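Local coordinates for protein adenosine deaminase (Burkholderia ambifaria, PDB 4GXW) that binds a zinc ion, belongs to the adenosine and AMP deaminase family of hydrolases and may deaminate adenosine or adenine, at residues 16-21 and 313-318; 201-206 and 211-216. All coordinates share one frame; numbering follows the deposited sequence.

Interaction 1: 16-21 and 313-318; sequences IEITAA and AWELMF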
ATOM      1  N   ILE A  16     -20.471 -13.595   9.838  1.00 38.27           N
ATOM      2  CA  ILE A  16     -19.322 -13.707  10.736  1.00 37.05           C
ATOM      3  C   ILE A  16     -19.344 -12.575  11.746  1.00 37.42           C
ATOM      4  O   ILE A  16     -19.349 -11.397  11.374  1.00 35.84           O
ATOM      5  CB  ILE A  16     -17.963 -13.640  10.004  1.00 38.80           C
ATOM      6  CG1 ILE A  16     -17.893 -14.654   8.864  1.00 41.16           C
ATOM      7  CG2 ILE A  16     -16.824 -13.888  10.988  1.00 39.56           C
ATOM      8  CD1 ILE A  16     -16.575 -14.621   8.114  1.00 35.93           C
ATOM      9  N   GLU A  17     -19.354 -12.925  13.026  1.00 34.45           N
ATOM     10  CA  GLU A  17     -19.221 -11.917  14.063  1.00 35.59           C
ATOM     11  C   GLU A  17     -17.767 -11.849  14.498  1.00 25.07           C
ATOM     12  O   GLU A  17     -17.189 -12.851  14.923  1.00 29.71           O
ATOM     13  CB  GLU A  17     -20.140 -12.217  15.250  1.00 36.40           C
ATOM     14  CG  GLU A  17     -21.623 -12.129  14.916  1.00 44.51           C
ATOM     15  CD  GLU A  17     -22.026 -10.757  14.408  1.00 49.50           C
ATOM     16  OE1 GLU A  17     -22.900 -10.682  13.517  1.00 51.00           O
ATOM     17  OE2 GLU A  17     -21.475  -9.750  14.903  1.00 49.11           O
ATOM     18  N   ILE A  18     -17.168 -10.673  14.349  1.00 23.67           N
ATOM     19  CA  ILE A  18     -15.795 -10.464  14.777  1.00 20.04           C
ATOM     20  C   ILE A  18     -15.769 -10.246  16.286  1.00 20.94           C
ATOM     21  O   ILE A  18     -16.438  -9.353  16.807  1.00 20.31           O
ATOM     22  CB  ILE A  18     -15.146  -9.270  14.052  1.00 18.33           C
ATOM     23  CG1 ILE A  18     -15.115  -9.519  12.538  1.00 18.64           C
ATOM     24  CG2 ILE A  18     -13.743  -9.024  14.589  1.00 15.81           C
ATOM     25  CD1 ILE A  18     -14.444 -10.821  12.152  1.00 21.40           C
ATOM     26  N   THR A  19     -15.003 -11.077  16.983  1.00 18.69           N
ATOM     27  CA  THR A  19     -14.926 -11.008  18.434  1.00 17.26           C
ATOM     28  C   THR A  19     -13.564 -10.482  18.846  1.00 18.38           C
ATOM     29  O   THR A  19     -12.673 -10.316  18.006  1.00 16.20           O
ATOM     30  CB  THR A  19     -15.119 -12.392  19.058  1.00 17.85           C
ATOM     31  OG1 THR A  19     -14.015 -13.229  18.704  1.00 19.87           O
ATOM     32  CG2 THR A  19     -16.406 -13.021  18.555  1.00 22.14           C
ATOM     33  N   ALA A  20     -13.398 -10.233  20.142  1.00 17.87           N
ATOM     34  CA  ALA A  20     -12.105  -9.823  20.674  1.00 16.39           C
ATOM     35  C   ALA A  20     -11.024 -10.835  20.301  1.00 17.19           C
ATOM     36  O   ALA A  20      -9.904 -10.452  19.989  1.00 16.17           O
ATOM     37  CB  ALA A  20     -12.172  -9.651  22.183  1.00 18.09           C
ATOM     38  N   ALA A  21     -11.370 -12.122  20.332  1.00 15.36           N
ATOM     39  CA  ALA A  21     -10.443 -13.185  19.942  1.00 15.44           C
ATOM     40  C   ALA A  21      -9.942 -12.995  18.509  1.00 14.26           C
ATOM     41  O   ALA A  21      -8.737 -13.106  18.232  1.00 13.70           O
ATOM     42  CB  ALA A  21     -11.102 -14.549  20.106  1.00 15.65           C
ATOM     43  N   ALA A 313      -7.069  -4.155   7.916  1.00 10.96           N
ATOM     44  CA  ALA A 313      -7.057  -4.580   6.525  1.00  9.96           C
ATOM     45  C   ALA A 313      -7.125  -6.101   6.412  1.00  9.89           C
ATOM     46  O   ALA A 313      -7.882  -6.638   5.604  1.00 10.52           O
ATOM     47  CB  ALA A 313      -5.832  -4.017   5.797  1.00  9.88           C
ATOM     48  N   TRP A 314      -6.358  -6.785   7.256  1.00  8.92           N
ATOM     49  CA  TRP A 314      -6.408  -8.236   7.336  1.00  9.22           C
ATOM     50  C   TRP A 314      -7.785  -8.735   7.810  1.00 10.28           C
ATOM     51  O   TRP A 314      -8.348  -9.675   7.241  1.00 10.53           O
ATOM     52  CB  TRP A 314      -5.244  -8.755   8.209  1.00  9.27           C
ATOM     53  CG  TRP A 314      -3.972  -8.698   7.442  1.00  9.64           C
ATOM     54  CD1 TRP A 314      -3.181  -7.607   7.245  1.00 10.17           C
ATOM     55  CD2 TRP A 314      -3.385  -9.765   6.681  1.00  8.58           C
ATOM     56  NE1 TRP A 314      -2.119  -7.932   6.429  1.00  9.91           N
ATOM     57  CE2 TRP A 314      -2.226  -9.248   6.067  1.00  7.57           C
ATOM     58  CE3 TRP A 314      -3.719 -11.106   6.472  1.00  9.89           C
ATOM     59  CZ2 TRP A 314      -1.401 -10.031   5.252  1.00  9.37           C
ATOM     60  CZ3 TRP A 314      -2.904 -11.877   5.667  1.00 11.46           C
ATOM     61  CH2 TRP A 314      -1.759 -11.337   5.067  1.00 10.23           C
ATOM     62  N   GLU A 315      -8.338  -8.078   8.826  1.00 10.61           N
ATOM     63  CA  GLU A 315      -9.671  -8.417   9.325  1.00 11.97           C
ATOM     64  C   GLU A 315     -10.726  -8.394   8.208  1.00 11.35           C
ATOM     65  O   GLU A 315     -11.525  -9.324   8.086  1.00 10.29           O
ATOM     66  CB  GLU A 315     -10.074  -7.454  10.442  1.00 10.70           C
ATOM     67  CG  GLU A 315     -11.523  -7.611  10.884  1.00 11.98           C
ATOM     68  CD  GLU A 315     -11.919  -6.633  11.972  1.00 13.80           C
ATOM     69  OE1 GLU A 315     -11.032  -6.212  12.747  1.00 13.85           O
ATOM     70  OE2 GLU A 315     -13.122  -6.277  12.057  1.00 13.83           O
ATOM     71  N   LEU A 316     -10.708  -7.344   7.382  1.00 10.72           N
ATOM     72  CA  LEU A 316     -11.697  -7.207   6.312  1.00 10.26           C
ATOM     73  C   LEU A 316     -11.692  -8.378   5.333  1.00 10.68           C
ATOM     74  O   LEU A 316     -12.743  -8.782   4.836  1.00 11.21           O
ATOM     75  CB  LEU A 316     -11.495  -5.893   5.549  1.00 11.74           C
ATOM     76  CG  LEU A 316     -11.881  -4.617   6.295  1.00 10.01           C
ATOM     77  CD1 LEU A 316     -11.527  -3.390   5.462  1.00 14.14           C
ATOM     78  CD2 LEU A 316     -13.361  -4.617   6.660  1.00 12.82           C
ATOM     79  N   MET A 317     -10.512  -8.919   5.047  1.00 10.16           N
ATOM     80  CA  MET A 317     -10.427 -10.073   4.153  1.00 10.01           C
ATOM     81  C   MET A 317     -11.249 -11.252   4.684  1.00  9.75           C
ATOM     82  O   MET A 317     -11.910 -11.964   3.922  1.00 11.95           O
ATOM     83  CB  MET A 317      -8.970 -10.493   3.961  1.00 10.30           C
ATOM     84  CG  MET A 317      -8.073  -9.386   3.455  1.00 10.27           C
ATOM     85  SD  MET A 317      -8.505  -8.758   1.817  1.00 10.75           S
ATOM     86  CE  MET A 317      -7.816 -10.025   0.769  1.00 11.71           C
ATOM     87  N   PHE A 318     -11.208 -11.430   6.000  1.00 10.64           N
ATOM     88  CA  PHE A 318     -11.935 -12.480   6.703  1.00 12.21           C
ATOM     89  C   PHE A 318     -13.407 -12.112   6.938  1.00 12.05           C
ATOM     90  O   PHE A 318     -14.298 -12.935   6.728  1.00 13.61           O
ATOM     91  CB  PHE A 318     -11.219 -12.756   8.032  1.00 13.16           C
ATOM     92  CG  PHE A 318     -11.858 -13.829   8.878  1.00 14.94           C
ATOM     93  CD1 PHE A 318     -11.479 -15.157   8.739  1.00 19.50           C
ATOM     94  CD2 PHE A 318     -12.807 -13.505   9.838  1.00 15.53           C
ATOM     95  CE1 PHE A 318     -12.055 -16.143   9.528  1.00 23.63           C
ATOM     96  CE2 PHE A 318     -13.382 -14.486  10.630  1.00 16.83           C
ATOM     97  CZ  PHE A 318     -13.007 -15.806  10.469  1.00 20.33           C
TER
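I16 meets the ring of F318 with both of its methyl groups. Its CG2 comes to 3.5 Å from F318 CE2. Its CD1 sits over one face of the ring and approaches the backbone as well, with I16 CD1 3.2 Å from F318 O. The extended branch of I16 (chi2 180°) sets CD1 above the ring, off its centre, near that carbonyl. I18 also faces the helix. CD1 of I18 lies near the ring plane of F318, at its edge, 3.9 Å from F318 CD2. I16 and I18 thus meet one ring at a face and at the edge. I18 also rests against a carboxylate, with its CG1 and CG2 both 3.8 Å from E315 OE2. This touch is van der Waals packing, made by an extended glutamate chain. No hydrogen bond joins the two segments. T19 stands at the N-cap position of helix 20-28, and its OG1 is hydrogen-bonded to H22 ND1. The ring of H22 also meets that of F318. The contact lays the N-terminal segment on helix 310-319, beside the start of helix 20-28. Helix 325-338 packs on W314, M317 and F318, and strand 295-298 lies against W314 and M317.

Interaction 2: 201-206 and 211-216; sequences KAYRDA and FRTTAH. With ZN (zinc ion), chain C.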
ATOM      1  N   LYS A 201      10.095   4.671 -20.807  1.00  8.82           N
ATOM      2  CA  LYS A 201      11.494   5.060 -20.667  1.00  9.84           C
ATOM      3  C   LYS A 201      11.994   4.980 -19.225  1.00  9.09           C
ATOM      4  O   LYS A 201      13.094   4.474 -18.961  1.00  9.74           O
ATOM      5  CB  LYS A 201      11.715   6.455 -21.248  1.00 11.29           C
ATOM      6  CG  LYS A 201      13.166   6.819 -21.456  1.00 15.94           C
ATOM      7  CD  LYS A 201      13.286   8.128 -22.228  1.00 16.85           C
ATOM      8  CE  LYS A 201      14.712   8.597 -22.282  1.00 19.42           C
ATOM      9  NZ  LYS A 201      14.742   9.914 -22.949  1.00 16.29           N
ATOM     10  N   ALA A 202      11.180   5.460 -18.293  1.00  9.20           N
ATOM     11  CA  ALA A 202      11.565   5.437 -16.894  1.00  8.61           C
ATOM     12  C   ALA A 202      11.714   4.009 -16.392  1.00  8.93           C
ATOM     13  O   ALA A 202      12.626   3.712 -15.615  1.00  8.18           O
ATOM     14  CB  ALA A 202      10.548   6.192 -16.057  1.00 10.67           C
ATOM     15  N   TYR A 203      10.822   3.125 -16.836  1.00  8.50           N
ATOM     16  CA  TYR A 203      10.905   1.718 -16.436  1.00  8.44           C
ATOM     17  C   TYR A 203      12.145   1.044 -17.013  1.00  8.86           C
ATOM     18  O   TYR A 203      12.847   0.324 -16.295  1.00  8.49           O
ATOM     19  CB  TYR A 203       9.599   0.955 -16.753  1.00  8.11           C
ATOM     20  CG  TYR A 203       8.561   1.200 -15.677  1.00  7.13           C
ATOM     21  CD1 TYR A 203       7.814   2.374 -15.653  1.00  7.95           C
ATOM     22  CD2 TYR A 203       8.367   0.284 -14.658  1.00  8.83           C
ATOM     23  CE1 TYR A 203       6.894   2.615 -14.638  1.00  8.79           C
ATOM     24  CE2 TYR A 203       7.456   0.521 -13.645  1.00  7.31           C
ATOM     25  CZ  TYR A 203       6.729   1.685 -13.642  1.00  7.57           C
ATOM     26  OH  TYR A 203       5.834   1.911 -12.619  1.00  8.18           O
ATOM     27  N   ARG A 204      12.435   1.304 -18.289  1.00  7.98           N
ATOM     28  CA  ARG A 204      13.669   0.810 -18.896  1.00  8.21           C
ATOM     29  C   ARG A 204      14.886   1.272 -18.106  1.00  9.87           C
ATOM     30  O   ARG A 204      15.779   0.481 -17.780  1.00  8.53           O
ATOM     31  CB  ARG A 204      13.809   1.317 -20.334  1.00 11.03           C
ATOM     32  CG  ARG A 204      15.141   0.942 -20.991  1.00 11.10           C
ATOM     33  CD  ARG A 204      15.439   1.838 -22.175  1.00 13.57           C
ATOM     34  NE  ARG A 204      15.766   3.198 -21.752  1.00 13.41           N
ATOM     35  CZ  ARG A 204      16.089   4.182 -22.584  1.00 14.87           C
ATOM     36  NH1 ARG A 204      16.117   3.965 -23.896  1.00 17.45           N
ATOM     37  NH2 ARG A 204      16.376   5.386 -22.107  1.00 17.74           N
ATOM     38  N   ASP A 205      14.918   2.559 -17.785  1.00  9.24           N
ATOM     39  CA  ASP A 205      16.056   3.123 -17.075  1.00  8.53           C
ATOM     40  C   ASP A 205      16.177   2.538 -15.668  1.00  8.40           C
ATOM     41  O   ASP A 205      17.287   2.261 -15.215  1.00 10.09           O
ATOM     42  CB  ASP A 205      15.943   4.651 -16.987  1.00 11.67           C
ATOM     43  CG  ASP A 205      16.180   5.346 -18.312  1.00 11.07           C
ATOM     44  OD1 ASP A 205      16.497   4.685 -19.321  1.00 11.50           O
ATOM     45  OD2 ASP A 205      16.068   6.589 -18.326  1.00 13.99           O
ATOM     46  N   ALA A 206      15.058   2.352 -14.971  1.00  8.99           N
ATOM     47  CA  ALA A 206      15.112   1.825 -13.606  1.00  8.74           C
ATOM     48  C   ALA A 206      15.685   0.418 -13.592  1.00  8.16           C
ATOM     49  O   ALA A 206      16.563   0.107 -12.779  1.00  9.42           O
ATOM     50  CB  ALA A 206      13.732   1.847 -12.970  1.00  7.94           C
ATOM     51  N   PHE A 211      17.247  -1.468 -10.430  1.00  9.80           N
ATOM     52  CA  PHE A 211      16.110  -1.317  -9.527  1.00 10.49           C
ATOM     53  C   PHE A 211      14.986  -2.283  -9.852  1.00  9.97           C
ATOM     54  O   PHE A 211      14.780  -2.651 -11.012  1.00 11.30           O
ATOM     55  CB  PHE A 211      15.594   0.125  -9.566  1.00 11.03           C
ATOM     56  CG  PHE A 211      16.552   1.120  -8.979  1.00  9.77           C
ATOM     57  CD1 PHE A 211      16.841   1.104  -7.620  1.00 12.01           C
ATOM     58  CD2 PHE A 211      17.185   2.059  -9.784  1.00 12.79           C
ATOM     59  CE1 PHE A 211      17.744   2.016  -7.078  1.00 11.91           C
ATOM     60  CE2 PHE A 211      18.086   2.972  -9.247  1.00 12.35           C
ATOM     61  CZ  PHE A 211      18.369   2.946  -7.897  1.00 11.93           C
ATOM     62  N   ARG A 212      14.254  -2.687  -8.817  1.00  9.12           N
ATOM     63  CA  ARG A 212      12.993  -3.396  -9.021  1.00  8.54           C
ATOM     64  C   ARG A 212      11.912  -2.397  -9.400  1.00  8.64           C
ATOM     65  O   ARG A 212      12.090  -1.179  -9.229  1.00  9.30           O
ATOM     66  CB  ARG A 212      12.590  -4.164  -7.768  1.00 11.03           C
ATOM     67  CG  ARG A 212      13.463  -5.384  -7.500  1.00 15.71           C
ATOM     68  CD  ARG A 212      13.048  -5.967  -6.191  1.00 20.39           C
ATOM     69  NE  ARG A 212      13.504  -7.316  -5.887  1.00 22.28           N
ATOM     70  CZ  ARG A 212      14.381  -7.599  -4.931  1.00 26.07           C
ATOM     71  NH1 ARG A 212      14.923  -6.625  -4.215  1.00 22.79           N
ATOM     72  NH2 ARG A 212      14.727  -8.858  -4.699  1.00 29.41           N
ATOM     73  N   THR A 213      10.809  -2.888  -9.957  1.00  7.47           N
ATOM     74  CA  THR A 213       9.720  -2.011 -10.339  1.00  9.62           C
ATOM     75  C   THR A 213       8.365  -2.625 -10.012  1.00  7.42           C
ATOM     76  O   THR A 213       8.184  -3.845 -10.015  1.00  8.58           O
ATOM     77  CB  THR A 213       9.758  -1.614 -11.854  1.00  8.34           C
ATOM     78  OG1 THR A 213       9.348  -2.709 -12.667  1.00 10.74           O
ATOM     79  CG2 THR A 213      11.129  -1.117 -12.314  1.00  9.19           C
ATOM     80  N   THR A 214       7.417  -1.744  -9.751  1.00  6.81           N
ATOM     81  CA  THR A 214       6.024  -2.114  -9.548  1.00  6.73           C
ATOM     82  C   THR A 214       5.167  -1.055 -10.241  1.00  7.13           C
ATOM     83  O   THR A 214       5.690  -0.037 -10.702  1.00  7.87           O
ATOM     84  CB  THR A 214       5.669  -2.258  -8.045  1.00  7.69           C
ATOM     85  OG1 THR A 214       4.335  -2.771  -7.909  1.00  8.22           O
ATOM     86  CG2 THR A 214       5.802  -0.932  -7.311  1.00  8.88           C
ATOM     87  N   ALA A 215       3.866  -1.290 -10.345  1.00  6.66           N
ATOM     88  CA  ALA A 215       2.978  -0.326 -11.000  1.00  7.38           C
ATOM     89  C   ALA A 215       1.537  -0.488 -10.564  1.00  7.73           C
ATOM     90  O   ALA A 215       1.037  -1.612 -10.502  1.00  7.10           O
ATOM     91  CB  ALA A 215       3.060  -0.470 -12.528  1.00  7.91           C
ATOM     92  N   HIS A 216       0.867   0.635 -10.294  1.00  7.36           N
ATOM     93  CA  HIS A 216      -0.594   0.654 -10.170  1.00  7.58           C
ATOM     94  C   HIS A 216      -1.173   0.382 -11.568  1.00  9.31           C
ATOM     95  O   HIS A 216      -0.822   1.062 -12.548  1.00  8.63           O
ATOM     96  CB  HIS A 216      -1.103   2.021  -9.672  1.00  9.14           C
ATOM     97  CG  HIS A 216      -0.924   2.266  -8.200  1.00  8.93           C
ATOM     98  ND1 HIS A 216       0.293   2.147  -7.557  1.00  7.89           N
ATOM     99  CD2 HIS A 216      -1.810   2.657  -7.250  1.00  8.97           C
ATOM    100  CE1 HIS A 216       0.142   2.446  -6.275  1.00  9.44           C
ATOM    101  NE2 HIS A 216      -1.125   2.760  -6.058  1.00  8.71           N
TER
HETATM  102 ZN    ZN C 401      -1.944   3.071  -3.980  0.72 10.58          ZN
HETATM  103  O   HOH W   1      -3.792   3.189  -4.650  1.00 13.73           O
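Y203 holds CG beside its backbone N (chi1 -81°), which sends the ring from helix 200-208 across to the strand. T213 has OG1 between its backbone N and carbonyl carbon (chi1 74°), and this places the hydroxyl near the plane of the Y203 ring, at its edge. The nearest carbon approach of this pair is Y203 CE2 to T213 CB, 3.6 Å. Beyond it, Y203 OH donates a hydrogen bond to T214 O at 2.7 Å, tilted 17° from the carbonyl plane. A215 CB lies 3.7 Å from Y203 OH. One helix turn on, A206 CB packs 4.0 Å from T213 CG2. The backbone closes this end of the contact, where F211 N donates to A206 O at 2.9 Å. T214 turns its CB away from the helix, and its OG1 is hydrogen-bonded to D240 OD2. H216 NE2 binds the zinc at 2.3 Å, together with H35, H37, D301 and a water. The helix and strand run nearly antiparallel, as expected in the beta-alpha-beta unit of strand 184-188, helix 200-208 and strand 212-217. Such units build the TIM barrel of the amidohydrolases; here H216, near the C-terminal end of strand 212-217, supplies a metal ligand.

Interaction 1 and interaction 2 lie on opposite sides of the chain's centre. Their centres are about 36 Å apart, their nearest atoms are about 14 Å apart, and they do not touch. They belong to one single-chain fold but share no helix or strand. Along the chain, segment 16-21 comes first, both segments of interaction 2 follow, and 313-318 comes last. Interaction 1 therefore spans 291 intervening residues and brings the N-terminal segment against late helix 310-319, away from the zinc. Interaction 2 is local, in the barrel wall, and its strand 212-217 lies between strands 184-188 and 238-239 of the parallel barrel sheet. That strand carries a zinc ligand, so interaction 2 ties an outer helix to the metal-bearing strand.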